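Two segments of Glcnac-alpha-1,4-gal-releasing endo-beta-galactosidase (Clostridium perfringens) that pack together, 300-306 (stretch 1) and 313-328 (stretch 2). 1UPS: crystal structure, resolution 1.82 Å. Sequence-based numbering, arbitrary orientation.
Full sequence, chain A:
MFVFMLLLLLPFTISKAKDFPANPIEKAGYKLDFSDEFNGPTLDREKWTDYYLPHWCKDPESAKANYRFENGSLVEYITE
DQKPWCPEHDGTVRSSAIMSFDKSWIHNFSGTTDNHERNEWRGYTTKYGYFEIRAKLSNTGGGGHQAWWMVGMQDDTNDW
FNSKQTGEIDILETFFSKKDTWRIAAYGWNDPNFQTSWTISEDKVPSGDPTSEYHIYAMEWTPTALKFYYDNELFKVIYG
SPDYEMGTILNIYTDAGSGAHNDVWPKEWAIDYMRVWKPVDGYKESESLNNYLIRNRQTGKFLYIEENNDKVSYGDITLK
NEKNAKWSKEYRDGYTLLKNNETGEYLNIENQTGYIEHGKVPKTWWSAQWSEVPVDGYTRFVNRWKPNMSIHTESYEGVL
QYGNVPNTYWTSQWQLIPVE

Stretch 1 300-306: GKFLYIE
Stretch 2 313-328: SYGDITLKNEKNAKWS

An antiparallel pair of strands can be backed by the chain that follows, and this endo-beta-galactosidase illustrates the principle. Residues Phe302 to Tyr304 form strand (phi/psi -109/146, -78/135, -152/162) against strand 313-315 (-88/161, -133/152, 180/-174); their N-to-C directions differ by 143°, close to antiparallel, and the axes approach to 4.6 Å. Phe302 faces Gly315 and Tyr304 faces Ser313 as hydrogen-bonded pairs: Phe302 N to Gly315 O is 2.9 Å, Gly315 N to Phe302 O 3.0 Å, Tyr304 N to Ser313 O 3.0 Å and Ser313 N to Tyr304 O 2.8 Å. Between them Leu303 and Tyr314 form the non-hydrogen-bonded pair, CA to CA 4.4 Å.

The second set of polar contacts comes from the turn at 322-324, helical in phi/psi, and the residues after it. Ile305 N donates to Asn324 O at 3.3 Å, while Trp327 NE1 reaches Leu303 O at 3.1 Å. One water donates to Leu303 O and to Ala325 O, its oxygen 2.8 Å from each.

On the face carrying Phe302 and Tyr304, two rings are covered by CH-pi contacts. Tyr304 (chi1 p, chi2 98°) is sandwiched: Ser313 CB lies 3.7 Å from its ring centroid over one face, and Asn321 CB 4.2 Å over the opposite face. Asn321 (p) is tied locally, ND2 donating to Asp316 O at 2.9 Å and OD1 accepting from Thr318 N at 2.9 Å. Ile317 CG1 covers a face of Phe302 (m, 87°), 3.6 Å from the ring centroid. Across the ladder, Leu303 (m, t) places CD2 4.0 Å from Tyr314 CB and CB 3.9 Å from Trp327 CZ2; Ile305 CG1 meets Trp327 CH2 at 3.9 Å.

One salt bridge, Lys301 NZ to Asp316 OD1 at 2.7 Å, joins an m, m, t, t lysine to an m aspartate whose CA-to-CB bond points away while its end comes nearer.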

ATOM      1  N   GLY A 300      22.052 -18.771   4.628  1.00 11.49           N
ATOM      2  CA  GLY A 300      22.880 -17.954   3.748  1.00 11.75           C
ATOM      3  C   GLY A 300      23.127 -18.562   2.369  1.00 12.19           C
ATOM      4  O   GLY A 300      23.961 -18.039   1.615  1.00 11.81           O
ATOM      5  N   LYS A 301      22.438 -19.662   2.034  1.00 11.63           N
ATOM      6  CA  LYS A 301      22.645 -20.337   0.750  1.00 11.61           C
ATOM      7  C   LYS A 301      21.693 -19.822  -0.337  1.00 12.16           C
ATOM      8  O   LYS A 301      20.660 -19.223  -0.042  1.00 12.40           O
ATOM      9  CB  LYS A 301      22.507 -21.861   0.878  1.00 11.50           C
ATOM     10  CG  LYS A 301      23.327 -22.478   2.026  1.00 11.75           C
ATOM     11  CD  LYS A 301      24.832 -22.143   1.931  1.00 10.96           C
ATOM     12  CE  LYS A 301      25.611 -22.939   3.014  1.00 11.22           C
ATOM     13  NZ  LYS A 301      27.034 -22.484   3.187  1.00 11.34           N
ATOM     14  N   PHE A 302      22.069 -20.067  -1.591  1.00 11.74           N
ATOM     15  CA  PHE A 302      21.344 -19.558  -2.754  1.00 11.54           C
ATOM     16  C   PHE A 302      20.597 -20.660  -3.498  1.00 11.37           C
ATOM     17  O   PHE A 302      21.080 -21.782  -3.600  1.00 11.43           O
ATOM     18  CB  PHE A 302      22.345 -18.876  -3.703  1.00 11.36           C
ATOM     19  CG  PHE A 302      22.877 -17.564  -3.185  1.00 12.69           C
ATOM     20  CD1 PHE A 302      23.998 -17.522  -2.339  1.00 15.49           C
ATOM     21  CD2 PHE A 302      22.252 -16.364  -3.537  1.00 12.07           C
ATOM     22  CE1 PHE A 302      24.502 -16.284  -1.865  1.00 14.74           C
ATOM     23  CE2 PHE A 302      22.728 -15.127  -3.065  1.00 12.76           C
ATOM     24  CZ  PHE A 302      23.851 -15.088  -2.224  1.00 14.70           C
ATOM     25  N   LEU A 303      19.430 -20.323  -4.059  1.00 10.38           N
ATOM     26  CA  LEU A 303      18.654 -21.263  -4.866  1.00 11.18           C
ATOM     27  C   LEU A 303      19.202 -21.423  -6.274  1.00 11.94           C
ATOM     28  O   LEU A 303      19.512 -20.439  -6.938  1.00 12.23           O
ATOM     29  CB  LEU A 303      17.198 -20.791  -4.995  1.00 10.62           C
ATOM     30  CG  LEU A 303      16.453 -20.607  -3.683  1.00 11.72           C
ATOM     31  CD1 LEU A 303      14.974 -20.295  -3.974  1.00 10.72           C
ATOM     32  CD2 LEU A 303      16.619 -21.858  -2.817  1.00 12.14           C
ATOM     33  N   TYR A 304      19.287 -22.671  -6.722  1.00 12.42           N
ATOM     34  CA  TYR A 304      19.653 -22.971  -8.097  1.00 13.12           C
ATOM     35  C   TYR A 304      19.052 -24.292  -8.558  1.00 13.85           C
ATOM     36  O   TYR A 304      18.625 -25.107  -7.740  1.00 13.42           O
ATOM     37  CB  TYR A 304      21.185 -22.965  -8.275  1.00 13.12           C
ATOM     38  CG  TYR A 304      21.913 -24.114  -7.596  1.00 14.01           C
ATOM     39  CD1 TYR A 304      22.290 -25.251  -8.320  1.00 14.14           C
ATOM     40  CD2 TYR A 304      22.256 -24.052  -6.238  1.00 15.26           C
ATOM     41  CE1 TYR A 304      22.979 -26.301  -7.711  1.00 15.19           C
ATOM     42  CE2 TYR A 304      22.957 -25.108  -5.619  1.00 15.29           C
ATOM     43  CZ  TYR A 304      23.303 -26.222  -6.360  1.00 15.61           C
ATOM     44  OH  TYR A 304      23.981 -27.272  -5.768  1.00 16.23           O
ATOM     45  N   ILE A 305      19.006 -24.490  -9.877  1.00 14.77           N
ATOM     46  CA  ILE A 305      18.538 -25.751 -10.450  1.00 15.91           C
ATOM     47  C   ILE A 305      19.710 -26.468 -11.084  1.00 17.25           C
ATOM     48  O   ILE A 305      20.390 -25.913 -11.956  1.00 16.76           O
ATOM     49  CB  ILE A 305      17.424 -25.515 -11.486  1.00 16.01           C
ATOM     50  CG1 ILE A 305      16.158 -25.004 -10.794  1.00 16.58           C
ATOM     51  CG2 ILE A 305      17.095 -26.810 -12.245  1.00 16.83           C
ATOM     52  CD1 ILE A 305      15.024 -24.682 -11.761  1.00 17.52           C
ATOM     53  N   GLU A 306      19.940 -27.691 -10.612  1.00 18.80           N
ATOM     54  CA  GLU A 306      20.987 -28.586 -11.095  1.00 21.29           C
ATOM     55  C   GLU A 306      20.428 -29.442 -12.238  1.00 21.74           C
ATOM     56  O   GLU A 306      19.262 -29.822 -12.219  1.00 21.51           O
ATOM     57  CB  GLU A 306      21.416 -29.484  -9.927  1.00 21.49           C
ATOM     58  CG  GLU A 306      22.722 -30.235 -10.110  1.00 25.98           C
ATOM     59  CD  GLU A 306      23.076 -31.104  -8.911  1.00 29.67           C
ATOM     60  OE1 GLU A 306      24.288 -31.320  -8.668  1.00 32.51           O
ATOM     61  OE2 GLU A 306      22.153 -31.590  -8.215  1.00 31.09           O
ATOM     62  N   SER A 313      17.712 -26.985  -5.801  1.00 13.58           N
ATOM     63  CA  SER A 313      18.835 -27.071  -4.870  1.00 13.01           C
ATOM     64  C   SER A 313      19.098 -25.741  -4.164  1.00 12.87           C
ATOM     65  O   SER A 313      18.660 -24.682  -4.617  1.00 12.53           O
ATOM     66  CB  SER A 313      20.109 -27.486  -5.627  1.00 13.24           C
ATOM     67  OG  SER A 313      19.960 -28.759  -6.252  1.00 14.53           O
ATOM     68  N   TYR A 314      19.811 -25.795  -3.046  1.00 12.11           N
ATOM     69  CA  TYR A 314      20.431 -24.588  -2.518  1.00 12.38           C
ATOM     70  C   TYR A 314      21.873 -24.900  -2.151  1.00 12.34           C
ATOM     71  O   TYR A 314      22.210 -26.050  -1.836  1.00 12.13           O
ATOM     72  CB  TYR A 314      19.666 -23.985  -1.322  1.00 12.28           C
ATOM     73  CG  TYR A 314      19.616 -24.855  -0.075  1.00 11.16           C
ATOM     74  CD1 TYR A 314      20.753 -25.029   0.725  1.00 11.88           C
ATOM     75  CD2 TYR A 314      18.438 -25.490   0.307  1.00 12.36           C
ATOM     76  CE1 TYR A 314      20.733 -25.824   1.862  1.00 10.57           C
ATOM     77  CE2 TYR A 314      18.396 -26.291   1.467  1.00 11.98           C
ATOM     78  CZ  TYR A 314      19.550 -26.447   2.232  1.00 13.17           C
ATOM     79  OH  TYR A 314      19.563 -27.230   3.363  1.00 12.76           O
ATOM     80  N   GLY A 315      22.724 -23.886  -2.214  1.00 12.38           N
ATOM     81  CA  GLY A 315      24.118 -24.061  -1.814  1.00 11.99           C
ATOM     82  C   GLY A 315      24.901 -22.776  -1.978  1.00 12.11           C
ATOM     83  O   GLY A 315      24.330 -21.735  -2.293  1.00 11.55           O
ATOM     84  N   ASP A 316      26.215 -22.844  -1.753  1.00 12.14           N
ATOM     85  CA  ASP A 316      27.069 -21.671  -1.958  1.00 12.66           C
ATOM     86  C   ASP A 316      27.066 -21.300  -3.426  1.00 12.87           C
ATOM     87  O   ASP A 316      26.977 -22.184  -4.306  1.00 12.37           O
ATOM     88  CB  ASP A 316      28.533 -21.976  -1.611  1.00 13.29           C
ATOM     89  CG  ASP A 316      28.728 -22.469  -0.205  1.00 15.85           C
ATOM     90  OD1 ASP A 316      27.927 -22.090   0.690  1.00 15.41           O
ATOM     91  OD2 ASP A 316      29.704 -23.211   0.092  1.00 16.57           O
ATOM     92  N   ILE A 317      27.203 -20.005  -3.702  1.00 12.39           N
ATOM     93  CA  ILE A 317      27.454 -19.566  -5.076  1.00 13.13           C
ATOM     94  C   ILE A 317      28.825 -20.081  -5.538  1.00 12.28           C
ATOM     95  O   ILE A 317      29.823 -19.927  -4.832  1.00 11.60           O
ATOM     96  CB  ILE A 317      27.405 -18.025  -5.201  1.00 13.57           C
ATOM     97  CG1 ILE A 317      26.018 -17.501  -4.861  1.00 15.75           C
ATOM     98  CG2 ILE A 317      27.750 -17.584  -6.649  1.00 15.66           C
ATOM     99  N   THR A 318      28.855 -20.701  -6.720  1.00 12.36           N
ATOM    100  CA  THR A 318      30.102 -21.115  -7.373  1.00 12.35           C
ATOM    101  C   THR A 318      30.058 -20.673  -8.822  1.00 12.13           C
ATOM    102  O   THR A 318      28.989 -20.363  -9.350  1.00 12.84           O
ATOM    103  CB  THR A 318      30.282 -22.662  -7.362  1.00 12.82           C
ATOM    104  OG1 THR A 318      29.191 -23.275  -8.070  1.00 14.26           O
ATOM    105  CG2 THR A 318      30.215 -23.249  -5.924  1.00 12.59           C
ATOM    106  N   LEU A 319      31.208 -20.660  -9.487  1.00 11.81           N
ATOM    107  CA  LEU A 319      31.207 -20.381 -10.917  1.00 12.46           C
ATOM    108  C   LEU A 319      30.406 -21.443 -11.683  1.00 13.21           C
ATOM    109  O   LEU A 319      29.760 -21.139 -12.695  1.00 13.81           O
ATOM    110  CB  LEU A 319      32.637 -20.276 -11.450  1.00 12.35           C
ATOM    111  CG  LEU A 319      33.399 -19.073 -10.886  1.00 12.93           C
ATOM    112  CD1 LEU A 319      34.844 -19.155 -11.308  1.00 12.19           C
ATOM    113  CD2 LEU A 319      32.766 -17.738 -11.328  1.00 15.12           C
ATOM    114  N   LYS A 320      30.403 -22.665 -11.165  1.00 13.29           N
ATOM    115  CA  LYS A 320      29.702 -23.782 -11.809  1.00 14.37           C
ATOM    116  C   LYS A 320      28.180 -23.597 -11.814  1.00 14.97           C
ATOM    117  O   LYS A 320      27.517 -23.922 -12.805  1.00 15.17           O
ATOM    118  CB  LYS A 320      30.080 -25.113 -11.142  1.00 14.59           C
ATOM    119  CG  LYS A 320      29.227 -26.334 -11.551  1.00 16.63           C
ATOM    120  N   ASN A 321      27.630 -23.081 -10.718  1.00 15.00           N
ATOM    121  CA  ASN A 321      26.171 -22.952 -10.595  1.00 15.61           C
ATOM    122  C   ASN A 321      25.614 -21.543 -10.854  1.00 15.83           C
ATOM    123  O   ASN A 321      24.403 -21.336 -10.854  1.00 15.71           O
ATOM    124  CB  ASN A 321      25.687 -23.512  -9.240  1.00 15.41           C
ATOM    125  CG  ASN A 321      26.032 -22.600  -8.050  1.00 16.79           C
ATOM    126  OD1 ASN A 321      26.436 -21.433  -8.208  1.00 17.52           O
ATOM    127  ND2 ASN A 321      25.840 -23.128  -6.847  1.00 17.26           N
ATOM    128  N   GLU A 322      26.497 -20.583 -11.102  1.00 16.44           N
ATOM    129  CA  GLU A 322      26.095 -19.175 -11.133  1.00 17.33           C
ATOM    130  C   GLU A 322      24.964 -18.896 -12.136  1.00 16.57           C
ATOM    131  O   GLU A 322      23.992 -18.186 -11.821  1.00 17.03           O
ATOM    132  CB  GLU A 322      27.311 -18.295 -11.436  1.00 18.16           C
ATOM    133  CG  GLU A 322      27.049 -16.815 -11.230  1.00 21.46           C
ATOM    134  CD  GLU A 322      28.151 -15.926 -11.789  1.00 24.73           C
ATOM    135  OE1 GLU A 322      29.253 -16.426 -12.113  1.00 24.87           O
ATOM    136  OE2 GLU A 322      27.901 -14.708 -11.899  1.00 28.59           O
ATOM    137  N   LYS A 323      25.091 -19.454 -13.335  1.00 15.79           N
ATOM    138  CA  LYS A 323      24.088 -19.257 -14.382  1.00 15.90           C
ATOM    139  C   LYS A 323      22.722 -19.825 -13.957  1.00 15.81           C
ATOM    140  O   LYS A 323      21.672 -19.224 -14.223  1.00 16.77           O
ATOM    141  CB  LYS A 323      24.540 -19.904 -15.694  1.00 15.41           C
ATOM    142  N   ASN A 324      22.763 -20.974 -13.288  1.00 15.53           N
ATOM    143  CA  ASN A 324      21.572 -21.688 -12.830  1.00 15.51           C
ATOM    144  C   ASN A 324      20.946 -21.103 -11.565  1.00 14.79           C
ATOM    145  O   ASN A 324      19.904 -21.581 -11.127  1.00 13.90           O
ATOM    146  CB  ASN A 324      21.922 -23.146 -12.537  1.00 16.30           C
ATOM    147  CG  ASN A 324      22.596 -23.827 -13.687  1.00 20.53           C
ATOM    148  OD1 ASN A 324      21.990 -24.037 -14.740  1.00 23.86           O
ATOM    149  ND2 ASN A 324      23.871 -24.185 -13.499  1.00 23.75           N
ATOM    150  N   ALA A 325      21.609 -20.111 -10.972  1.00 14.21           N
ATOM    151  CA  ALA A 325      21.177 -19.467  -9.718  1.00 13.49           C
ATOM    152  C   ALA A 325      20.469 -18.140  -9.961  1.00 13.42           C
ATOM    153  O   ALA A 325      20.174 -17.419  -9.016  1.00 13.49           O
ATOM    154  CB  ALA A 325      22.391 -19.246  -8.791  1.00 13.43           C
ATOM    155  N   LYS A 326      20.196 -17.825 -11.227  1.00 13.34           N
ATOM    156  CA  LYS A 326      19.571 -16.555 -11.583  1.00 13.17           C
ATOM    157  C   LYS A 326      18.095 -16.756 -11.918  1.00 13.03           C
ATOM    158  O   LYS A 326      17.745 -17.698 -12.646  1.00 12.76           O
ATOM    159  CB  LYS A 326      20.310 -15.890 -12.748  1.00 13.40           C
ATOM    160  CG  LYS A 326      21.737 -15.450 -12.387  1.00 15.49           C
ATOM    161  CD  LYS A 326      22.377 -14.687 -13.537  1.00 19.31           C
ATOM    162  CE  LYS A 326      23.854 -14.356 -13.253  1.00 20.99           C
ATOM    163  NZ  LYS A 326      24.461 -13.770 -14.488  1.00 22.64           N
ATOM    164  N   TRP A 327      17.259 -15.869 -11.371  1.00 12.76           N
ATOM    165  CA  TRP A 327      15.787 -15.987 -11.423  1.00 12.99           C
ATOM    166  C   TRP A 327      15.111 -14.717 -11.936  1.00 13.52           C
ATOM    167  O   TRP A 327      15.638 -13.626 -11.772  1.00 13.02           O
ATOM    168  CB  TRP A 327      15.229 -16.324 -10.020  1.00 12.51           C
ATOM    169  CG  TRP A 327      15.854 -17.552  -9.436  1.00 12.10           C
ATOM    170  CD1 TRP A 327      17.054 -17.630  -8.801  1.00 11.53           C
ATOM    171  CD2 TRP A 327      15.338 -18.889  -9.488  1.00 11.05           C
ATOM    172  NE1 TRP A 327      17.315 -18.928  -8.427  1.00 11.49           N
ATOM    173  CE2 TRP A 327      16.276 -19.725  -8.840  1.00 12.22           C
ATOM    174  CE3 TRP A 327      14.158 -19.466  -9.997  1.00 11.78           C
ATOM    175  CZ2 TRP A 327      16.084 -21.105  -8.689  1.00 11.78           C
ATOM    176  CZ3 TRP A 327      13.965 -20.848  -9.853  1.00 12.38           C
ATOM    177  CH2 TRP A 327      14.923 -21.646  -9.191  1.00 11.38           C
ATOM    178  N   SER A 328      13.930 -14.876 -12.540  1.00 13.67           N
ATOM    179  CA  SER A 328      13.106 -13.764 -13.017  1.00 14.56           C
ATOM    180  C   SER A 328      11.778 -13.836 -12.288  1.00 14.68           C
ATOM    181  O   SER A 328      11.359 -14.914 -11.844  1.00 14.40           O
ATOM    182  CB  SER A 328      12.799 -13.909 -14.520  1.00 14.51           C
ATOM    183  OG  SER A 328      13.934 -13.662 -15.320  1.00 18.05           O
TER
HETATM  184  O   HOH W   1      20.021 -17.727  -6.256  1.00 15.28           O
HETATM  185  O   HOH W   2      18.335 -28.734  -8.543  1.00 20.58           O